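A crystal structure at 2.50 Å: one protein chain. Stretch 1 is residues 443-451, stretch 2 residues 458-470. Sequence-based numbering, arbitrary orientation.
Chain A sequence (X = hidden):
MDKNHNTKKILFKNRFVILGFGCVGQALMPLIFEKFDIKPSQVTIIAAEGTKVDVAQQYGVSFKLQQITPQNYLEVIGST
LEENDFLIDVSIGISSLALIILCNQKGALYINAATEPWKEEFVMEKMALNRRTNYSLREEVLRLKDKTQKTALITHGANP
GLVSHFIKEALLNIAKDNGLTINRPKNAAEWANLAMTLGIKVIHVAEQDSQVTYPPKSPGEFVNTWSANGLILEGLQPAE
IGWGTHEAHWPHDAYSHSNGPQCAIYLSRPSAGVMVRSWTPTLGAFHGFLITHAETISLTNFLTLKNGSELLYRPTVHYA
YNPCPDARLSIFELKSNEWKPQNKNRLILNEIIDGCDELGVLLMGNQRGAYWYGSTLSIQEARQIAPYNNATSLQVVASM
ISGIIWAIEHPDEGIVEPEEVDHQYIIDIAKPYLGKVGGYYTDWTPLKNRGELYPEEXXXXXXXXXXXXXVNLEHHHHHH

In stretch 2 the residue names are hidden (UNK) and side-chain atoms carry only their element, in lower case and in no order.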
ATOM      1  N   ASP A 443     -24.300   6.375 -11.031  1.00 34.06           N
ATOM      2  CA  ASP A 443     -25.071   5.142 -10.945  1.00 34.30           C
ATOM      3  C   ASP A 443     -24.275   4.069 -10.217  1.00 32.01           C
ATOM      4  O   ASP A 443     -24.663   2.902 -10.186  1.00 33.46           O
ATOM      5  CB  ASP A 443     -25.438   4.638 -12.351  1.00 36.42           C
ATOM      6  CG  ASP A 443     -24.216   4.383 -13.229  1.00 40.04           C
ATOM      7  OD1 ASP A 443     -24.395   3.942 -14.381  1.00 44.04           O
ATOM      8  OD2 ASP A 443     -23.076   4.625 -12.775  1.00 40.91           O
ATOM      9  N   TRP A 444     -23.154   4.469  -9.636  1.00 29.32           N
ATOM     10  CA  TRP A 444     -22.302   3.538  -8.908  1.00 26.90           C
ATOM     11  C   TRP A 444     -22.924   3.076  -7.589  1.00 26.49           C
ATOM     12  O   TRP A 444     -23.642   3.832  -6.933  1.00 25.22           O
ATOM     13  CB  TRP A 444     -20.967   4.204  -8.578  1.00 25.04           C
ATOM     14  CG  TRP A 444     -20.204   3.474  -7.507  1.00 26.03           C
ATOM     15  CD1 TRP A 444     -19.305   2.466  -7.690  1.00 25.03           C
ATOM     16  CD2 TRP A 444     -20.327   3.646  -6.083  1.00 24.87           C
ATOM     17  NE1 TRP A 444     -18.861   1.998  -6.475  1.00 25.44           N
ATOM     18  CE2 TRP A 444     -19.473   2.703  -5.474  1.00 23.11           C
ATOM     19  CE3 TRP A 444     -21.081   4.502  -5.266  1.00 26.21           C
ATOM     20  CZ2 TRP A 444     -19.346   2.591  -4.081  1.00 23.50           C
ATOM     21  CZ3 TRP A 444     -20.956   4.388  -3.875  1.00 26.21           C
ATOM     22  CH2 TRP A 444     -20.093   3.438  -3.303  1.00 24.27           C
ATOM     23  N   THR A 445     -22.639   1.835  -7.209  1.00 24.43           N
ATOM     24  CA  THR A 445     -23.079   1.292  -5.928  1.00 26.73           C
ATOM     25  C   THR A 445     -22.012   0.274  -5.564  1.00 27.01           C
ATOM     26  O   THR A 445     -21.299  -0.212  -6.433  1.00 26.77           O
ATOM     27  CB  THR A 445     -24.438   0.552  -5.987  1.00 26.39           C
ATOM     28  OG1 THR A 445     -24.207  -0.841  -6.229  1.00 25.48           O
ATOM     29  CG2 THR A 445     -25.319   1.119  -7.081  1.00 24.76           C
ATOM     30  N   PRO A 446     -21.878  -0.058  -4.272  1.00 28.58           N
ATOM     31  CA  PRO A 446     -20.859  -1.040  -3.875  1.00 28.71           C
ATOM     32  C   PRO A 446     -21.197  -2.446  -4.344  1.00 28.73           C
ATOM     33  O   PRO A 446     -20.485  -3.400  -4.039  1.00 28.21           O
ATOM     34  CB  PRO A 446     -20.841  -0.926  -2.353  1.00 26.66           C
ATOM     35  CG  PRO A 446     -22.238  -0.537  -2.026  1.00 29.18           C
ATOM     36  CD  PRO A 446     -22.564   0.499  -3.091  1.00 28.96           C
ATOM     37  N   LEU A 447     -22.282  -2.558  -5.100  1.00 31.58           N
ATOM     38  CA  LEU A 447     -22.735  -3.852  -5.597  1.00 35.47           C
ATOM     39  C   LEU A 447     -22.312  -4.160  -7.033  1.00 38.70           C
ATOM     40  O   LEU A 447     -22.293  -5.321  -7.439  1.00 39.42           O
ATOM     41  CB  LEU A 447     -24.255  -3.947  -5.468  1.00 31.62           C
ATOM     42  CG  LEU A 447     -24.811  -5.023  -4.538  1.00 32.19           C
ATOM     43  CD1 LEU A 447     -24.042  -5.066  -3.236  1.00 32.58           C
ATOM     44  CD2 LEU A 447     -26.289  -4.736  -4.280  1.00 32.59           C
ATOM     45  N   LYS A 448     -21.971  -3.136  -7.805  1.00 42.17           N
ATOM     46  CA  LYS A 448     -21.567  -3.376  -9.180  1.00 46.90           C
ATOM     47  C   LYS A 448     -20.060  -3.344  -9.382  1.00 48.40           C
ATOM     48  O   LYS A 448     -19.309  -2.980  -8.475  1.00 48.55           O
ATOM     49  CB  LYS A 448     -22.254  -2.384 -10.121  1.00 48.34           C
ATOM     50  CG  LYS A 448     -22.197  -0.950  -9.683  1.00 49.22           C
ATOM     51  CD  LYS A 448     -23.549  -0.292  -9.911  1.00 52.80           C
ATOM     52  CE  LYS A 448     -24.024  -0.450 -11.348  1.00 52.17           C
ATOM     53  NZ  LYS A 448     -25.427   0.033 -11.497  1.00 52.99           N
ATOM     54  N   ASN A 449     -19.634  -3.739 -10.582  1.00 50.33           N
ATOM     55  CA  ASN A 449     -18.222  -3.807 -10.955  1.00 51.89           C
ATOM     56  C   ASN A 449     -17.505  -4.776 -10.032  1.00 52.87           C
ATOM     57  O   ASN A 449     -16.277  -4.798  -9.958  1.00 52.69           O
ATOM     58  CB  ASN A 449     -17.557  -2.435 -10.876  1.00 52.73           C
ATOM     59  CG  ASN A 449     -18.197  -1.427 -11.803  1.00 54.60           C
ATOM     60  OD1 ASN A 449     -18.355  -1.679 -12.999  1.00 55.20           O
ATOM     61  ND2 ASN A 449     -18.566  -0.269 -11.256  1.00 54.76           N
ATOM     62  N   ARG A 450     -18.297  -5.579  -9.326  1.00 53.31           N
ATOM     63  CA  ARG A 450     -17.772  -6.570  -8.404  1.00 55.29           C
ATOM     64  C   ARG A 450     -16.963  -7.613  -9.143  1.00 57.89           C
ATOM     65  O   ARG A 450     -17.162  -7.846 -10.337  1.00 59.68           O
ATOM     66  CB  ARG A 450     -18.918  -7.261  -7.665  1.00 53.80           C
ATOM     67  CG  ARG A 450     -19.505  -6.461  -6.514  1.00 51.15           C
ATOM     68  CD  ARG A 450     -18.629  -6.557  -5.285  1.00 47.16           C
ATOM     69  NE  ARG A 450     -19.349  -6.133  -4.094  1.00 46.45           N
ATOM     70  CZ  ARG A 450     -18.993  -6.457  -2.857  1.00 43.93           C
ATOM     71  NH1 ARG A 450     -19.702  -6.035  -1.825  1.00 45.38           N
ATOM     72  NH2 ARG A 450     -17.933  -7.216  -2.648  1.00 45.27           N
ATOM     73  N   GLY A 451     -16.050  -8.250  -8.422  1.00 60.53           N
ATOM     74  CA  GLY A 451     -15.229  -9.278  -9.027  1.00 62.67           C
ATOM     75  C   GLY A 451     -15.866 -10.637  -8.843  1.00 64.13           C
ATOM     76  O   GLY A 451     -16.931 -10.765  -8.230  1.00 63.51           O
ATOM     77  N   UNK A 458     -22.796 -10.699  -0.338  1.00 45.31           N
ATOM     78  CA  UNK A 458     -23.400  -9.383  -0.454  1.00 43.00           C
ATOM     79  C   UNK A 458     -24.902  -9.443  -0.241  1.00 41.03           C
ATOM     80  O   UNK A 458     -25.506 -10.507  -0.286  1.00 42.40           O
ATOM     81  c   UNK A 458     -23.131  -8.773  -1.837  1.00 43.83           C
ATOM     82  c   UNK A 458     -23.673  -9.694  -2.912  1.00 43.66           C
ATOM     83  c   UNK A 458     -21.636  -8.549  -2.025  1.00 42.82           C
ATOM     84  N   UNK A 459     -25.500  -8.283  -0.012  1.00 38.59           N
ATOM     85  CA  UNK A 459     -26.937  -8.177   0.203  1.00 35.67           C
ATOM     86  C   UNK A 459     -27.522  -7.412  -0.994  1.00 35.25           C
ATOM     87  O   UNK A 459     -27.542  -6.176  -1.011  1.00 34.43           O
ATOM     88  c   UNK A 459     -28.655  -7.370   1.897  1.00 34.26           C
ATOM     89  c   UNK A 459     -27.189  -7.431   1.519  1.00 34.38           C
ATOM     90  o   UNK A 459     -29.508  -7.790   1.088  1.00 33.55           O
ATOM     91  o   UNK A 459     -28.956  -6.893   3.015  1.00 33.24           O
ATOM     92  N   UNK A 460     -27.971  -8.163  -1.998  1.00 33.16           N
ATOM     93  CA  UNK A 460     -28.544  -7.597  -3.218  1.00 32.73           C
ATOM     94  C   UNK A 460     -29.787  -6.759  -2.946  1.00 31.64           C
ATOM     95  O   UNK A 460     -30.165  -5.915  -3.753  1.00 32.70           O
ATOM     96  c   UNK A 460     -28.162 -10.737  -5.492  1.00 32.24           C
ATOM     97  c   UNK A 460     -28.896  -8.718  -4.197  1.00 32.89           C
ATOM     98  c   UNK A 460     -27.694  -9.553  -4.652  1.00 34.73           C
ATOM     99  c   UNK A 460     -26.745  -8.666  -5.440  1.00 32.74           C
ATOM    100  N   UNK A 461     -30.409  -7.004  -1.800  1.00 30.56           N
ATOM    101  CA  UNK A 461     -31.617  -6.304  -1.391  1.00 29.71           C
ATOM    102  C   UNK A 461     -31.419  -4.800  -1.241  1.00 28.86           C
ATOM    103  O   UNK A 461     -32.255  -4.001  -1.658  1.00 27.56           O
ATOM    104  o   UNK A 461     -32.846  -5.934   0.668  1.00 36.23           O
ATOM    105  c   UNK A 461     -32.109  -6.889  -0.068  1.00 30.11           C
ATOM    106  N   UNK A 462     -30.308  -4.414  -0.635  1.00 28.38           N
ATOM    107  CA  UNK A 462     -30.030  -3.008  -0.415  1.00 27.73           C
ATOM    108  C   UNK A 462     -28.530  -2.783  -0.490  1.00 27.47           C
ATOM    109  O   UNK A 462     -27.791  -3.087   0.451  1.00 27.35           O
ATOM    110  c   UNK A 462     -30.561  -2.593   0.951  1.00 28.40           C
ATOM    111  c   UNK A 462     -30.248  -1.161   1.276  1.00 29.99           C
ATOM    112  o   UNK A 462     -30.464  -0.758   2.438  1.00 31.26           O
ATOM    113  o   UNK A 462     -29.785  -0.437   0.367  1.00 31.67           O
ATOM    114  N   UNK A 463     -28.065  -2.225  -1.614  1.00 26.65           N
ATOM    115  CA  UNK A 463     -26.648  -1.950  -1.846  1.00 26.18           C
ATOM    116  C   UNK A 463     -26.045  -1.008  -0.824  1.00 24.75           C
ATOM    117  O   UNK A 463     -24.848  -1.046  -0.551  1.00 24.35           O
ATOM    118  c   UNK A 463     -26.642  -1.371  -3.258  1.00 26.94           C
ATOM    119  c   UNK A 463     -28.901  -1.600  -2.656  1.00 26.87           C
ATOM    120  c   UNK A 463     -27.944  -0.648  -3.323  1.00 27.50           C
ATOM    121  N   UNK A 464     -26.883  -0.173  -0.233  1.00 23.71           N
ATOM    122  CA  UNK A 464     -26.379   0.775   0.742  1.00 22.75           C
ATOM    123  C   UNK A 464     -26.191   0.204   2.139  1.00 22.60           C
ATOM    124  O   UNK A 464     -26.078   0.955   3.100  1.00 24.28           O
ATOM    125  c   UNK A 464     -25.032   2.889  -1.440  1.00 19.74           C
ATOM    126  c   UNK A 464     -24.313   3.369  -2.535  1.00 21.79           C
ATOM    127  c   UNK A 464     -24.975   3.885  -3.674  1.00 21.03           C
ATOM    128  c   UNK A 464     -27.295   1.977   0.772  1.00 21.99           C
ATOM    129  c   UNK A 464     -26.343   3.929  -3.744  1.00 19.78           C
ATOM    130  c   UNK A 464     -27.064   3.445  -2.641  1.00 20.78           C
ATOM    131  c   UNK A 464     -27.472   2.538  -0.580  1.00 21.94           C
ATOM    132  n   UNK A 464     -28.418   3.366  -2.436  1.00 22.03           N
ATOM    133  c   UNK A 464     -28.651   2.818  -1.197  1.00 19.56           C
ATOM    134  c   UNK A 464     -26.433   2.926  -1.488  1.00 20.03           C
ATOM    135  N   UNK A 465     -26.148  -1.119   2.254  1.00 21.91           N
ATOM    136  CA  UNK A 465     -25.946  -1.760   3.551  1.00 23.37           C
ATOM    137  C   UNK A 465     -24.458  -1.824   3.867  1.00 22.13           C
ATOM    138  O   UNK A 465     -23.655  -2.196   3.009  1.00 23.88           O
ATOM    139  o   UNK A 465     -29.573  -2.333   5.128  1.00 28.29           O
ATOM    140  c   UNK A 465     -28.571  -3.023   4.964  1.00 24.73           C
ATOM    141  c   UNK A 465     -26.503  -3.189   3.541  1.00 24.44           C
ATOM    142  n   UNK A 465     -27.938  -3.606   5.963  1.00 22.88           N
ATOM    143  c   UNK A 465     -28.014  -3.262   3.581  1.00 24.20           C
ATOM    144  N   UNK A 466     -24.090  -1.489   5.099  1.00 20.96           N
ATOM    145  CA  UNK A 466     -22.686  -1.524   5.493  1.00 20.74           C
ATOM    146  C   UNK A 466     -22.085  -2.899   5.173  1.00 21.08           C
ATOM    147  O   UNK A 466     -20.897  -3.023   4.867  1.00 22.64           O
ATOM    148  c   UNK A 466     -22.540  -1.205   6.983  1.00 18.96           C
ATOM    149  c   UNK A 466     -20.534  -1.878   8.346  1.00 18.77           C
ATOM    150  c   UNK A 466     -19.211  -1.714   8.737  1.00 22.50           C
ATOM    151  c   UNK A 466     -20.340   0.033   6.898  1.00 20.00           C
ATOM    152  c   UNK A 466     -21.114  -1.011   7.423  1.00 21.62           C
ATOM    153  c   UNK A 466     -18.446  -0.672   8.207  1.00 21.20           C
ATOM    154  c   UNK A 466     -19.015   0.202   7.286  1.00 20.38           C
ATOM    155  N   UNK A 467     -22.926  -3.923   5.221  1.00 20.96           N
ATOM    156  CA  UNK A 467     -22.512  -5.289   4.922  1.00 21.34           C
ATOM    157  C   UNK A 467     -21.861  -5.362   3.524  1.00 21.32           C
ATOM    158  O   UNK A 467     -20.949  -6.162   3.304  1.00 21.57           O
ATOM    159  c   UNK A 467     -23.767  -8.433   3.858  1.00 21.04           C
ATOM    160  c   UNK A 467     -23.744  -6.201   4.992  1.00 21.07           C
ATOM    161  c   UNK A 467     -22.844  -8.294   6.056  1.00 20.67           C
ATOM    162  c   UNK A 467     -23.432  -7.669   4.965  1.00 19.58           C
ATOM    163  c   UNK A 467     -23.527  -9.805   3.833  1.00 22.54           C
ATOM    164  c   UNK A 467     -22.598  -9.666   6.044  1.00 22.24           C
ATOM    165  c   UNK A 467     -22.941 -10.424   4.928  1.00 21.23           C
ATOM    166  N   UNK A 468     -22.323  -4.527   2.589  1.00 21.12           N
ATOM    167  CA  UNK A 468     -21.772  -4.513   1.226  1.00 22.83           C
ATOM    168  C   UNK A 468     -20.602  -3.544   1.059  1.00 24.13           C
ATOM    169  O   UNK A 468     -19.718  -3.760   0.228  1.00 23.68           O
ATOM    170  o   UNK A 468     -23.844  -6.296   0.044  1.00 25.48           O
ATOM    171  c   UNK A 468     -22.836  -4.123   0.190  1.00 22.79           C
ATOM    172  n   UNK A 468     -25.216  -4.522   0.244  1.00 24.84           N
ATOM    173  c   UNK A 468     -24.011  -5.076   0.158  1.00 24.94           C
ATOM    174  N   UNK A 469     -20.605  -2.470   1.839  1.00 25.85           N
ATOM    175  CA  UNK A 469     -19.560  -1.461   1.740  1.00 26.81           C
ATOM    176  C   UNK A 469     -18.236  -1.887   2.376  1.00 28.13           C
ATOM    177  O   UNK A 469     -17.173  -1.708   1.780  1.00 26.75           O
ATOM    178  c   UNK A 469     -21.215   0.389   1.455  1.00 26.65           C
ATOM    179  c   UNK A 469     -20.061  -0.125   2.330  1.00 26.22           C
ATOM    180  c   UNK A 469     -22.096   1.436   2.103  1.00 28.28           C
ATOM    181  c   UNK A 469     -18.922   0.898   2.384  1.00 23.75           C
ATOM    182  N   UNK A 470     -18.291  -2.470   3.567  1.00 29.39           N
ATOM    183  CA  UNK A 470     -17.064  -2.908   4.203  1.00 32.65           C
ATOM    184  C   UNK A 470     -16.421  -4.058   3.437  1.00 35.15           C
ATOM    185  O   UNK A 470     -17.050  -5.085   3.194  1.00 35.61           O
ATOM    186  c   UNK A 470     -16.247  -4.527   7.530  1.00 30.39           C
ATOM    187  c   UNK A 470     -14.981  -5.362   9.443  1.00 29.88           C
ATOM    188  n   UNK A 470     -16.119  -5.527  10.105  1.00 28.33           N
ATOM    189  n   UNK A 470     -13.826  -5.670  10.021  1.00 31.52           N
ATOM    190  n   UNK A 470     -15.012  -4.879   8.210  1.00 28.80           N
ATOM    191  c   UNK A 470     -16.005  -3.720   6.317  1.00 31.13           C
ATOM    192  c   UNK A 470     -17.305  -3.366   5.633  1.00 32.48           C
TER

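Position 458 carries three carbons, one bonded to CA and bearing the other two. This fork at CB identifies Val458; its CG1 lies over one face of the Arg450 guanidinium, 3.2 Å from Arg450 NH1, and its CB is 4.1 Å from Leu447 CD1. Position 459 has two carbons, the second bearing two oxygens, a carboxylate that stays clear of stretch 1: Asp459. At position 460 four carbons fork at the second, as in leucine, and one tip approaches Leu447; in Leu460 this is CD2, 4.1 Å from Leu447 CD2. Position 461, one carbon and one oxygen, points away and is Ser461. Position 462 repeats the carboxylate pattern and also points away; it is Asp462, whose OD2 accepts a hydrogen bond from the backbone N of residue 464 at 3.0 Å.

At position 463 three carbons close a ring onto the backbone N, which only proline does. Pro463 CB packs 3.5 Å from Leu447 CD2, and Pro463 O lies 3.0 Å from Pro446 CG. Position 464 has one carbon leading to fused five- and six-membered rings with a single nitrogen, an indole: Trp464. Although its CB points away, the ring returns to stretch 1, placing CZ3 3.4 Å from Pro446 CD and 3.8 Å from Trp444 CZ3. The six-membered rings of the two tryptophans meet obliquely, with planes at 52°.

Position 465 has three carbons, the third bearing one oxygen and one nitrogen, and makes no contact; Gln465 is the N-cap of the short helix that follows. Positions 466 and 467 each show one carbon and a six-carbon ring without a hydroxyl, hence Phe466 and Phe467, neither touching stretch 1. Position 468 has two carbons, the second bearing one oxygen and one nitrogen, and faces Leu447. In Asn468, CG is 3.4 Å from Leu447 CD1, while OD1 accepts from Asp459 N at 2.6 Å and ND2 donates to Asp459 O at 3.1 Å. Position 469 has four carbons, forked at the first with one longer arm: Ile469, whose CG1 is 3.7 Å from Pro446 CG. Position 470, three carbons, a nitrogen and a carbon bearing two nitrogens, is Arg470, directed away.

The contact is built by packing, without a hydrogen bond across it. The turn from Thr445 to Lys448 presents Pro446 and Leu447 to stretch 2, where Leu447 contributes the largest covered area. Hydrogen bonds within each stretch support these surfaces: Asn468 ties the helix to Asp459, and Arg450 NE donates to Pro446 O at 3.0 Å.

Stretch 2, residues 458-470: VDLSDPWQFFNIR
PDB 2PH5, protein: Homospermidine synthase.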